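Local coordinates for decapping nuclease RAI1 (Candida albicans, PDB 5BUD), which removes the NAD cap from the 5' end of RNAs as a divalent-metal-dependent decapping nuclease, and binds RAT1, stabilising it and stimulating its exoribonuclease activity, at residues A[46-50]-A[51-55]; A[100-104]-A[105-109]; A[212-216]-A[217-221]; A[377-381]-A[382-386]. All coordinates share one frame; numbering follows the deposited sequence.

Contact 1. Residues A[46-50]-A[51-55]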
loop_
_atom_site.group_PDB
_atom_site.type_symbol
_atom_site.label_atom_id
_atom_site.label_comp_id
_atom_site.label_asym_id
_atom_site.label_seq_id
_atom_site.Cartn_x
_atom_site.Cartn_y
_atom_site.Cartn_z
ATOM N N TYR A 46 -14.579 11.779 -0.789
ATOM C CA TYR A 46 -15.084 11.479 0.536
ATOM C C TYR A 46 -16.374 12.260 0.777
ATOM O O TYR A 46 -16.412 13.454 0.531
ATOM C CB TYR A 46 -14.050 11.878 1.626
ATOM C CG TYR A 46 -14.485 11.446 2.986
ATOM C CD1 TYR A 46 -14.446 10.115 3.342
ATOM C CD2 TYR A 46 -15.023 12.352 3.897
ATOM C CE1 TYR A 46 -14.884 9.689 4.592
ATOM C CE2 TYR A 46 -15.476 11.928 5.149
ATOM C CZ TYR A 46 -15.375 10.597 5.492
ATOM O OH TYR A 46 -15.825 10.127 6.716
ATOM N N TYR A 47 -17.407 11.585 1.242
ATOM C CA TYR A 47 -18.658 12.242 1.634
ATOM C C TYR A 47 -19.456 11.389 2.619
ATOM O O TYR A 47 -20.073 10.382 2.237
ATOM C CB TYR A 47 -19.521 12.580 0.399
ATOM C CG TYR A 47 -20.719 13.443 0.749
ATOM C CD1 TYR A 47 -21.997 12.912 0.798
ATOM C CD2 TYR A 47 -20.551 14.781 1.082
ATOM C CE1 TYR A 47 -23.093 13.700 1.121
ATOM C CE2 TYR A 47 -21.632 15.573 1.427
ATOM C CZ TYR A 47 -22.899 15.024 1.447
ATOM O OH TYR A 47 -23.980 15.806 1.804
ATOM N N LEU A 48 -19.422 11.777 3.901
ATOM C CA LEU A 48 -20.111 11.031 4.951
ATOM C C LEU A 48 -20.529 11.977 6.103
ATOM O O LEU A 48 -19.765 12.185 7.050
ATOM C CB LEU A 48 -19.213 9.915 5.485
ATOM C CG LEU A 48 -19.892 8.948 6.439
ATOM C CD1 LEU A 48 -21.156 8.389 5.804
ATOM C CD2 LEU A 48 -18.929 7.834 6.830
ATOM N N PRO A 49 -21.701 12.614 5.969
ATOM C CA PRO A 49 -22.211 13.545 6.994
ATOM C C PRO A 49 -22.574 12.837 8.303
ATOM O O PRO A 49 -23.050 11.703 8.292
ATOM C CB PRO A 49 -23.488 14.118 6.357
ATOM C CG PRO A 49 -23.415 13.773 4.892
ATOM C CD PRO A 49 -22.608 12.508 4.812
ATOM N N ASP A 50 -22.398 13.533 9.415
ATOM C CA ASP A 50 -22.793 13.009 10.730
ATOM C C ASP A 50 -24.207 12.488 10.770
ATOM O O ASP A 50 -24.466 11.469 11.393
ATOM C CB ASP A 50 -22.635 14.083 11.780
ATOM C CG ASP A 50 -21.201 14.357 12.089
ATOM O OD1 ASP A 50 -20.337 13.583 11.627
ATOM O OD2 ASP A 50 -20.939 15.348 12.785
ATOM N N SER A 51 -25.115 13.185 10.096
ATOM C CA SER A 51 -26.510 12.799 10.102
ATOM C C SER A 51 -26.659 11.382 9.587
ATOM O O SER A 51 -27.437 10.591 10.138
ATOM C CB SER A 51 -27.364 13.787 9.278
ATOM O OG SER A 51 -26.967 13.860 7.918
ATOM N N THR A 52 -25.901 11.054 8.539
ATOM C CA THR A 52 -25.880 9.694 8.014
ATOM C C THR A 52 -25.266 8.737 9.029
ATOM O O THR A 52 -25.777 7.638 9.251
ATOM C CB THR A 52 -25.080 9.616 6.698
ATOM O OG1 THR A 52 -25.306 10.802 5.936
ATOM C CG2 THR A 52 -25.502 8.419 5.890
ATOM N N ILE A 53 -24.170 9.151 9.652
ATOM C CA ILE A 53 -23.513 8.316 10.658
ATOM C C ILE A 53 -24.481 8.017 11.807
ATOM O O ILE A 53 -24.485 6.916 12.363
ATOM C CB ILE A 53 -22.208 8.969 11.176
ATOM C CG1 ILE A 53 -21.152 8.937 10.071
ATOM C CG2 ILE A 53 -21.656 8.213 12.392
ATOM C CD1 ILE A 53 -20.047 9.952 10.221
ATOM N N ASP A 54 -25.317 8.995 12.138
ATOM C CA ASP A 54 -26.277 8.845 13.224
ATOM C C ASP A 54 -27.318 7.779 12.977
ATOM O O ASP A 54 -27.830 7.219 13.930
ATOM C CB ASP A 54 -26.940 10.188 13.550
ATOM C CG ASP A 54 -26.037 11.082 14.385
ATOM O OD1 ASP A 54 -24.913 10.640 14.709
ATOM O OD2 ASP A 54 -26.441 12.212 14.724
ATOM N N THR A 55 -27.596 7.460 11.710
ATOM C CA THR A 55 -28.565 6.410 11.386
ATOM C C THR A 55 -28.123 4.997 11.794
ATOM O O THR A 55 -28.951 4.090 11.871
ATOM C CB THR A 55 -28.913 6.382 9.886
ATOM O OG1 THR A 55 -27.729 6.138 9.118
ATOM C CG2 THR A 55 -29.566 7.691 9.440
#

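Contact 2. Residues A[100-104]-A[105-109]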
loop_
_atom_site.group_PDB
_atom_site.type_symbol
_atom_site.label_atom_id
_atom_site.label_comp_id
_atom_site.label_asym_id
_atom_site.label_seq_id
_atom_site.Cartn_x
_atom_site.Cartn_y
_atom_site.Cartn_z
ATOM N N ILE A 100 14.892 3.311 -7.783
ATOM C CA ILE A 100 14.033 2.159 -7.483
ATOM C C ILE A 100 12.630 2.390 -8.050
ATOM O O ILE A 100 12.101 3.482 -7.960
ATOM C CB ILE A 100 13.985 1.949 -5.959
ATOM C CG1 ILE A 100 15.370 1.558 -5.452
ATOM C CG2 ILE A 100 12.976 0.869 -5.585
ATOM C CD1 ILE A 100 15.431 1.346 -3.942
ATOM N N ILE A 101 12.041 1.372 -8.665
ATOM C CA ILE A 101 10.655 1.443 -9.064
ATOM C C ILE A 101 9.940 0.266 -8.450
ATOM O O ILE A 101 10.328 -0.882 -8.687
ATOM C CB ILE A 101 10.509 1.455 -10.577
ATOM C CG1 ILE A 101 11.092 2.759 -11.146
ATOM C CG2 ILE A 101 9.052 1.285 -11.012
ATOM C CD1 ILE A 101 11.187 2.728 -12.674
ATOM N N THR A 102 8.891 0.536 -7.675
ATOM C CA THR A 102 8.235 -0.527 -6.938
ATOM C C THR A 102 6.818 -0.180 -6.517
ATOM O O THR A 102 6.288 0.864 -6.872
ATOM C CB THR A 102 9.106 -0.999 -5.726
ATOM O OG1 THR A 102 8.621 -2.261 -5.195
ATOM C CG2 THR A 102 9.185 0.027 -4.670
ATOM N N PHE A 103 6.172 -1.093 -5.810
ATOM C CA PHE A 103 4.857 -0.799 -5.251
ATOM C C PHE A 103 5.019 -0.321 -3.793
ATOM O O PHE A 103 5.902 -0.775 -3.049
ATOM C CB PHE A 103 3.961 -2.018 -5.338
ATOM C CG PHE A 103 3.583 -2.383 -6.735
ATOM C CD1 PHE A 103 4.373 -3.242 -7.483
ATOM C CD2 PHE A 103 2.419 -1.880 -7.298
ATOM C CE1 PHE A 103 4.005 -3.590 -8.781
ATOM C CE2 PHE A 103 2.059 -2.214 -8.596
ATOM C CZ PHE A 103 2.853 -3.064 -9.335
ATOM N N ARG A 104 4.170 0.611 -3.393
ATOM C CA ARG A 104 4.197 1.138 -2.025
ATOM C C ARG A 104 4.034 0.092 -0.926
ATOM O O ARG A 104 4.647 0.243 0.131
ATOM C CB ARG A 104 3.154 2.237 -1.823
ATOM C CG ARG A 104 1.764 1.711 -1.582
ATOM C CD ARG A 104 1.129 2.291 -0.322
ATOM N NE ARG A 104 -0.220 1.768 -0.278
ATOM C CZ ARG A 104 -1.330 2.403 -0.656
ATOM N NH1 ARG A 104 -1.333 3.677 -1.082
ATOM N NH2 ARG A 104 -2.473 1.733 -0.583
ATOM N N GLU A 105 3.262 -0.974 -1.157
ATOM C CA GLU A 105 3.066 -1.983 -0.115
ATOM C C GLU A 105 4.381 -2.672 0.224
ATOM O O GLU A 105 4.621 -3.085 1.364
ATOM C CB GLU A 105 2.024 -3.030 -0.523
ATOM C CG GLU A 105 1.521 -3.829 0.659
ATOM C CD GLU A 105 1.096 -5.254 0.331
ATOM O OE1 GLU A 105 0.888 -6.031 1.296
ATOM O OE2 GLU A 105 0.969 -5.599 -0.864
ATOM N N ILE A 106 5.250 -2.763 -0.766
ATOM C CA ILE A 106 6.545 -3.343 -0.568
ATOM C C ILE A 106 7.403 -2.492 0.389
ATOM O O ILE A 106 7.963 -3.041 1.325
ATOM C CB ILE A 106 7.244 -3.597 -1.911
ATOM C CG1 ILE A 106 6.529 -4.764 -2.617
ATOM C CG2 ILE A 106 8.694 -3.929 -1.667
ATOM C CD1 ILE A 106 6.899 -4.929 -4.068
ATOM N N MET A 107 7.502 -1.187 0.174
ATOM C CA MET A 107 8.220 -0.321 1.128
ATOM C C MET A 107 7.549 -0.187 2.483
ATOM O O MET A 107 8.239 0.006 3.506
ATOM C CB MET A 107 8.456 1.062 0.533
ATOM C CG MET A 107 9.405 1.025 -0.644
ATOM S SD MET A 107 11.006 0.314 -0.190
ATOM C CE MET A 107 11.246 -0.661 -1.637
ATOM N N THR A 108 6.221 -0.252 2.513
ATOM C CA THR A 108 5.496 -0.277 3.784
ATOM C C THR A 108 5.961 -1.467 4.663
ATOM O O THR A 108 6.166 -1.295 5.831
ATOM C CB THR A 108 3.973 -0.365 3.559
ATOM O OG1 THR A 108 3.545 0.770 2.796
ATOM C CG2 THR A 108 3.195 -0.398 4.888
ATOM N N LYS A 109 6.106 -2.665 4.086
ATOM C CA LYS A 109 6.625 -3.825 4.811
ATOM C C LYS A 109 8.000 -3.572 5.417
ATOM O O LYS A 109 8.241 -3.896 6.566
ATOM C CB LYS A 109 6.667 -5.067 3.894
ATOM C CG LYS A 109 5.289 -5.582 3.592
ATOM C CD LYS A 109 5.321 -6.682 2.561
ATOM C CE LYS A 109 3.938 -7.291 2.404
ATOM N NZ LYS A 109 3.801 -8.325 3.453
#

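Contact 3. Residues A[212-216]-A[217-221]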
loop_
_atom_site.group_PDB
_atom_site.type_symbol
_atom_site.label_atom_id
_atom_site.label_comp_id
_atom_site.label_asym_id
_atom_site.label_seq_id
_atom_site.Cartn_x
_atom_site.Cartn_y
_atom_site.Cartn_z
ATOM N N THR A 212 9.383 9.960 -4.984
ATOM C CA THR A 212 9.770 10.456 -3.649
ATOM C C THR A 212 11.255 10.120 -3.445
ATOM O O THR A 212 11.948 9.672 -4.366
ATOM C CB THR A 212 8.868 9.856 -2.540
ATOM O OG1 THR A 212 9.057 10.529 -1.263
ATOM C CG2 THR A 212 9.113 8.347 -2.401
ATOM N N GLY A 213 11.764 10.382 -2.251
ATOM C CA GLY A 213 13.148 10.081 -1.979
ATOM C C GLY A 213 13.389 10.043 -0.489
ATOM O O GLY A 213 12.542 10.469 0.292
ATOM N N ILE A 214 14.539 9.493 -0.116
ATOM C CA ILE A 214 15.047 9.563 1.262
ATOM C C ILE A 214 16.554 9.476 1.169
ATOM O O ILE A 214 17.082 8.700 0.354
ATOM C CB ILE A 214 14.459 8.471 2.173
ATOM C CG1 ILE A 214 15.021 8.596 3.591
ATOM C CG2 ILE A 214 14.694 7.070 1.612
ATOM C CD1 ILE A 214 14.215 7.816 4.601
ATOM N N GLY A 215 17.243 10.316 1.943
ATOM C CA GLY A 215 18.691 10.472 1.790
ATOM C C GLY A 215 18.975 10.917 0.360
ATOM O O GLY A 215 18.337 11.829 -0.145
ATOM N N ASN A 216 19.896 10.249 -0.317
ATOM C CA ASN A 216 20.170 10.578 -1.701
ATOM C C ASN A 216 19.582 9.549 -2.668
ATOM O O ASN A 216 20.003 9.483 -3.810
ATOM C CB ASN A 216 21.687 10.725 -1.918
ATOM C CG ASN A 216 22.458 9.481 -1.497
ATOM O OD1 ASN A 216 22.073 8.354 -1.825
ATOM N ND2 ASN A 216 23.548 9.679 -0.760
ATOM N N VAL A 217 18.609 8.754 -2.228
ATOM C CA VAL A 217 17.999 7.739 -3.103
ATOM C C VAL A 217 16.648 8.205 -3.632
ATOM O O VAL A 217 15.880 8.810 -2.908
ATOM C CB VAL A 217 17.836 6.391 -2.374
ATOM C CG1 VAL A 217 17.230 5.343 -3.316
ATOM C CG2 VAL A 217 19.182 5.908 -1.882
ATOM N N LYS A 218 16.369 7.928 -4.906
ATOM C CA LYS A 218 15.077 8.259 -5.506
ATOM C C LYS A 218 14.227 7.007 -5.691
ATOM O O LYS A 218 14.724 5.974 -6.167
ATOM C CB LYS A 218 15.279 8.952 -6.862
ATOM C CG LYS A 218 15.846 10.369 -6.761
ATOM C CD LYS A 218 15.189 11.185 -5.650
ATOM C CE LYS A 218 15.763 12.595 -5.513
ATOM N NZ LYS A 218 16.948 12.602 -4.600
ATOM N N LEU A 219 12.956 7.107 -5.303
ATOM C CA LEU A 219 12.018 5.991 -5.449
ATOM C C LEU A 219 10.750 6.411 -6.138
ATOM O O LEU A 219 10.230 7.469 -5.845
ATOM C CB LEU A 219 11.630 5.412 -4.104
ATOM C CG LEU A 219 12.796 4.881 -3.270
ATOM C CD1 LEU A 219 13.149 5.928 -2.233
ATOM C CD2 LEU A 219 12.396 3.559 -2.614
ATOM N N VAL A 220 10.263 5.547 -7.027
ATOM C CA VAL A 220 8.943 5.672 -7.612
ATOM C C VAL A 220 8.079 4.568 -7.023
ATOM O O VAL A 220 8.475 3.406 -7.058
ATOM C CB VAL A 220 9.043 5.572 -9.145
ATOM C CG1 VAL A 220 7.662 5.429 -9.794
ATOM C CG2 VAL A 220 9.779 6.799 -9.657
ATOM N N LEU A 221 6.929 4.925 -6.460
ATOM C CA LEU A 221 6.030 3.953 -5.802
ATOM C C LEU A 221 4.671 4.030 -6.438
ATOM O O LEU A 221 4.141 5.136 -6.623
ATOM C CB LEU A 221 5.828 4.277 -4.316
ATOM C CG LEU A 221 7.082 4.408 -3.455
ATOM C CD1 LEU A 221 6.700 4.785 -2.044
ATOM C CD2 LEU A 221 7.913 3.136 -3.476
HETATM O O HOH W 1 16.556 11.397 -2.559
#

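Contact 4. Residues A[377-381]-A[382-386]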
loop_
_atom_site.group_PDB
_atom_site.type_symbol
_atom_site.label_atom_id
_atom_site.label_comp_id
_atom_site.label_asym_id
_atom_site.label_seq_id
_atom_site.Cartn_x
_atom_site.Cartn_y
_atom_site.Cartn_z
ATOM N N GLN A 377 7.419 -12.008 -16.147
ATOM C CA GLN A 377 6.984 -12.079 -14.761
ATOM C C GLN A 377 7.177 -10.744 -14.007
ATOM O O GLN A 377 6.525 -10.505 -13.001
ATOM C CB GLN A 377 7.750 -13.180 -14.055
ATOM C CG GLN A 377 7.037 -13.783 -12.883
ATOM C CD GLN A 377 7.702 -15.075 -12.472
ATOM O OE1 GLN A 377 7.378 -16.146 -13.003
ATOM N NE2 GLN A 377 8.653 -14.982 -11.541
ATOM N N LEU A 378 8.100 -9.914 -14.486
ATOM C CA LEU A 378 8.261 -8.544 -14.018
ATOM C C LEU A 378 8.372 -7.658 -15.248
ATOM O O LEU A 378 7.417 -6.961 -15.611
ATOM C CB LEU A 378 9.461 -8.397 -13.085
ATOM C CG LEU A 378 9.489 -7.118 -12.217
ATOM C CD1 LEU A 378 10.612 -7.154 -11.185
ATOM C CD2 LEU A 378 9.605 -5.865 -13.047
ATOM N N LEU A 379 9.514 -7.725 -15.929
ATOM C CA LEU A 379 9.721 -6.973 -17.167
ATOM C C LEU A 379 8.899 -7.580 -18.290
ATOM O O LEU A 379 8.659 -8.794 -18.316
ATOM C CB LEU A 379 11.186 -6.986 -17.548
ATOM C CG LEU A 379 12.116 -6.329 -16.517
ATOM C CD1 LEU A 379 13.544 -6.391 -17.020
ATOM C CD2 LEU A 379 11.669 -4.894 -16.288
ATOM N N THR A 380 8.423 -6.722 -19.182
ATOM C CA THR A 380 7.709 -7.153 -20.355
ATOM C C THR A 380 8.471 -6.738 -21.601
ATOM O O THR A 380 9.282 -5.780 -21.556
ATOM C CB THR A 380 6.308 -6.553 -20.402
ATOM O OG1 THR A 380 6.404 -5.125 -20.521
ATOM C CG2 THR A 380 5.525 -6.945 -19.137
ATOM N N PRO A 381 8.197 -7.435 -22.733
ATOM C CA PRO A 381 8.938 -7.110 -23.955
ATOM C C PRO A 381 8.607 -5.729 -24.509
ATOM O O PRO A 381 9.497 -5.075 -25.077
ATOM C CB PRO A 381 8.567 -8.252 -24.919
ATOM C CG PRO A 381 7.300 -8.846 -24.367
ATOM C CD PRO A 381 7.410 -8.680 -22.878
ATOM N N GLU A 382 7.379 -5.259 -24.298
ATOM C CA GLU A 382 6.987 -3.908 -24.689
ATOM C C GLU A 382 7.814 -2.877 -23.922
ATOM O O GLU A 382 8.248 -1.875 -24.494
ATOM C CB GLU A 382 5.500 -3.636 -24.425
ATOM C CG GLU A 382 4.523 -4.448 -25.283
ATOM C CD GLU A 382 4.048 -5.749 -24.626
ATOM O OE1 GLU A 382 2.907 -6.142 -24.928
ATOM O OE2 GLU A 382 4.784 -6.384 -23.824
ATOM N N PHE A 383 8.035 -3.126 -22.633
ATOM C CA PHE A 383 8.781 -2.156 -21.809
ATOM C C PHE A 383 10.255 -2.131 -22.112
ATOM O O PHE A 383 10.830 -1.046 -22.251
ATOM C CB PHE A 383 8.570 -2.413 -20.308
ATOM C CG PHE A 383 9.346 -1.464 -19.409
ATOM C CD1 PHE A 383 9.014 -0.116 -19.353
ATOM C CD2 PHE A 383 10.400 -1.912 -18.636
ATOM C CE1 PHE A 383 9.714 0.767 -18.535
ATOM C CE2 PHE A 383 11.105 -1.038 -17.814
ATOM C CZ PHE A 383 10.760 0.296 -17.766
ATOM N N THR A 384 10.882 -3.310 -22.215
ATOM C CA THR A 384 12.305 -3.390 -22.573
ATOM C C THR A 384 12.581 -2.708 -23.936
ATOM O O THR A 384 13.532 -1.918 -24.069
ATOM C CB THR A 384 12.843 -4.844 -22.520
ATOM O OG1 THR A 384 12.135 -5.687 -23.445
ATOM C CG2 THR A 384 12.679 -5.434 -21.106
ATOM N N GLU A 385 11.723 -2.974 -24.918
ATOM C CA GLU A 385 11.859 -2.341 -26.242
ATOM C C GLU A 385 11.728 -0.840 -26.139
ATOM O O GLU A 385 12.539 -0.106 -26.705
ATOM C CB GLU A 385 10.803 -2.843 -27.220
ATOM C CG GLU A 385 11.020 -2.314 -28.617
ATOM C CD GLU A 385 9.962 -2.753 -29.608
ATOM O OE1 GLU A 385 9.404 -3.857 -29.473
ATOM O OE2 GLU A 385 9.711 -1.972 -30.537
ATOM N N TRP A 386 10.694 -0.375 -25.430
ATOM C CA TRP A 386 10.554 1.063 -25.213
ATOM C C TRP A 386 11.849 1.651 -24.654
ATOM O O TRP A 386 12.359 2.637 -25.183
ATOM C CB TRP A 386 9.367 1.407 -24.304
ATOM C CG TRP A 386 9.492 2.791 -23.707
ATOM C CD1 TRP A 386 9.709 3.107 -22.383
ATOM C CD2 TRP A 386 9.468 4.045 -24.416
ATOM N NE1 TRP A 386 9.813 4.481 -22.231
ATOM C CE2 TRP A 386 9.666 5.078 -23.454
ATOM C CE3 TRP A 386 9.301 4.399 -25.762
ATOM C CZ2 TRP A 386 9.681 6.425 -23.800
ATOM C CZ3 TRP A 386 9.334 5.752 -26.104
ATOM C CH2 TRP A 386 9.520 6.745 -25.124
HETATM O O HOH W 2 9.351 -5.880 -27.923
#

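Contact 1. Residues A[46-50]-A[51-55]
Ile53 reaches back from the first turn of a short helix onto Leu48, two residues before the helix begins. Its CB sits 3.4 Å from the carbonyl O of Asp50, the residue three places earlier. CG1, held anti to the carbonyl carbon by a chi1 of -70°, is thereby directed back along the chain, where it lies 3.8 Å from Leu48 CG and equally near the O of Pro49. At the tip, CD1 comes to 3.9 Å from both Leu48 O and Asp50 OD1, so the methyl ends close to two oxygens. The Leu48 and Ile53 side chains cross at about a right angle. Pro49 is the N-cap of helix 50-54, and its carbonyl starts the helical bonding: Ile53 N donates to Pro49 O over 3.1 Å in the carbonyl plane, while Thr52 N adds a weak, bent bond to the same oxygen. One residue on, Asp54 N meets Asp50 O at 2.7 Å. Beside the cap, Thr52 OG1 packs against the proline ring, 3.4 Å from Pro49 CD. Both Leu48 and Ile53 also touch Val294 of strand 291-298, and Leu48 meets Phe174 and Ala178 of helix 158-178, the helix that carries the metal-binding Glu175.

Contact 2. Residues A[100-104]-A[105-109]
Thr102 lies against the first turn of the following helix with both branches of its side chain, OG1 near Ile106 and CG2 near Met107. The motif is a strand-to-helix junction in the PD-(D/E)XK nuclease domain: strand 100-103 runs into helix 104-112 with their local axes at 93°, and Phe103 is the N-cap. A chi1 of -166° turns OG1 anti to the backbone N, which places it 3.4 Å from Ile106 CD1; its hydrogen-bonding partner is Ile134 O of the adjoining strand 131-136. The other branch, CG2, packs 3.7 Å from Met107 CE, reached because the methionine chain bends at chi2 and chi3. Phe103 O receives a weak bond from Ile106 N at 3.1 Å. Arg104 begins the helix at the edge of the active site: NH1 is hydrogen-bonded to Glu224 O, and the side chain touches Gln271, a probable substrate-binding residue. The Arg104 side chain comes to about 5 Å from a bound manganese ion, measured between nearest atoms. The carbonyl of Arg104 is gripped twice by Thr108: the backbone N donates at 2.9 Å nearly in line with C=O, whereas OG1, also at 2.9 Å, comes from above the carbonyl plane.

Contact 3. Residues A[212-216]-A[217-221]
A tight beta hairpin, strand 205-214 returning as strand 217-228, closes here through a type II' turn from Ile214 to Val217. Next to the turn, Val217 N donates to Ile214 O at 3.0 Å and Ile214 N to Val217 O at 3.2 Å. Farther along, Thr212 N meets Leu219 O at 2.8 Å, with Leu219 N returning a bond to Thr212 O. Gly215, with a phi of 58°, occupies the second position of the turn, and Gly213 forms the intervening non-hydrogen-bonded pair with Lys218. The absence of a side chain at Gly213 lets its CA approach Val217 O to 3.2 Å. In this PD-(D/E)XK nuclease fold, strand 217-228 runs on to the metal ligands Glu224 and Asp226, while its other edge pairs with strand 100-103. On the face carrying Thr212, Ile214, Val217 and Leu219, Ile214 CG2 makes an apolar contact with Leu219 CD1 at 4.3 Å. The Thr212 methyl, CG2, lies 3.7 Å from Leu219 O. Lys218 projects from the other face and bends at chi2 and chi4, bringing NZ back toward a water, an approach so short that the bond is doubtful. The water donates to Gly215 O and, at 2.7 Å, to Val217 O.

Contact 4. Residues A[377-381]-A[382-386]
The chain leaves helix 367-377 at Leu378, runs extended through Leu379 and Thr380, and turns into helix 381-389, whose first i to i+4 bond is nearly straight: Thr384 N donates to Thr380 O at 3.0 Å, with an N-H...O angle of 175°. Thr380 is the N-cap. Its OG1, placed between the backbone N and the carbonyl carbon by a chi1 of 64°, accepts a weak capping bond of 3.3 Å from Phe383 N, and the same oxygen lies 3.5 Å from Phe383 CB. Phe383 N also makes a weak, bent bond to Thr380 O. Pro381 opens the first turn, and its O accepts from Glu385 N at 3.1 Å. A water spans the turn farther out, donating both to that carbonyl and to Glu385 OE1. The Glu382 chain bends at chi2 and lies alongside the proline, with OE2 3.6 Å from Pro381 CG. On the inner side, Leu379 CD2 meets the Phe383 ring obliquely, 4.0 Å from CD2 of that ring, while Leu379 CB approaches Thr384 CG2. Phe383 also meets the ring of Phe133 and packs on Ile86 of helix 78-92; Leu379 and Thr384 touch Phe128 of strand 121-128. The contact thus joins the C-terminal helix to the body of the domain, well away from the metal site. Chemically, the threonine oxygen weakly caps one early N-H, which it shares with its own carbonyl, and the carboxylate of Glu382 in the first turn would probably interact favourably with the helix dipole.

From the N terminus, contact 1 comes first of the four, where the chain passes from strand 45-46 into helix 50-54 at the surface, beside strand 291-298 and helix 158-178. Contact 2 follows as the bend from strand 100-103 into helix 104-112, near the active site. Contact 3 closes the hairpin of strands 205-214 and 217-228, and contact 4 starts the last helix, 381-389. All four are local and in series; none nests in or crosses another. Contacts 2 and 3 alone touch, through neighbouring strands and through Leu221, which packs on Thr102 and Met107. Contact 1 lies across the chain's centre from contacts 3 and 4.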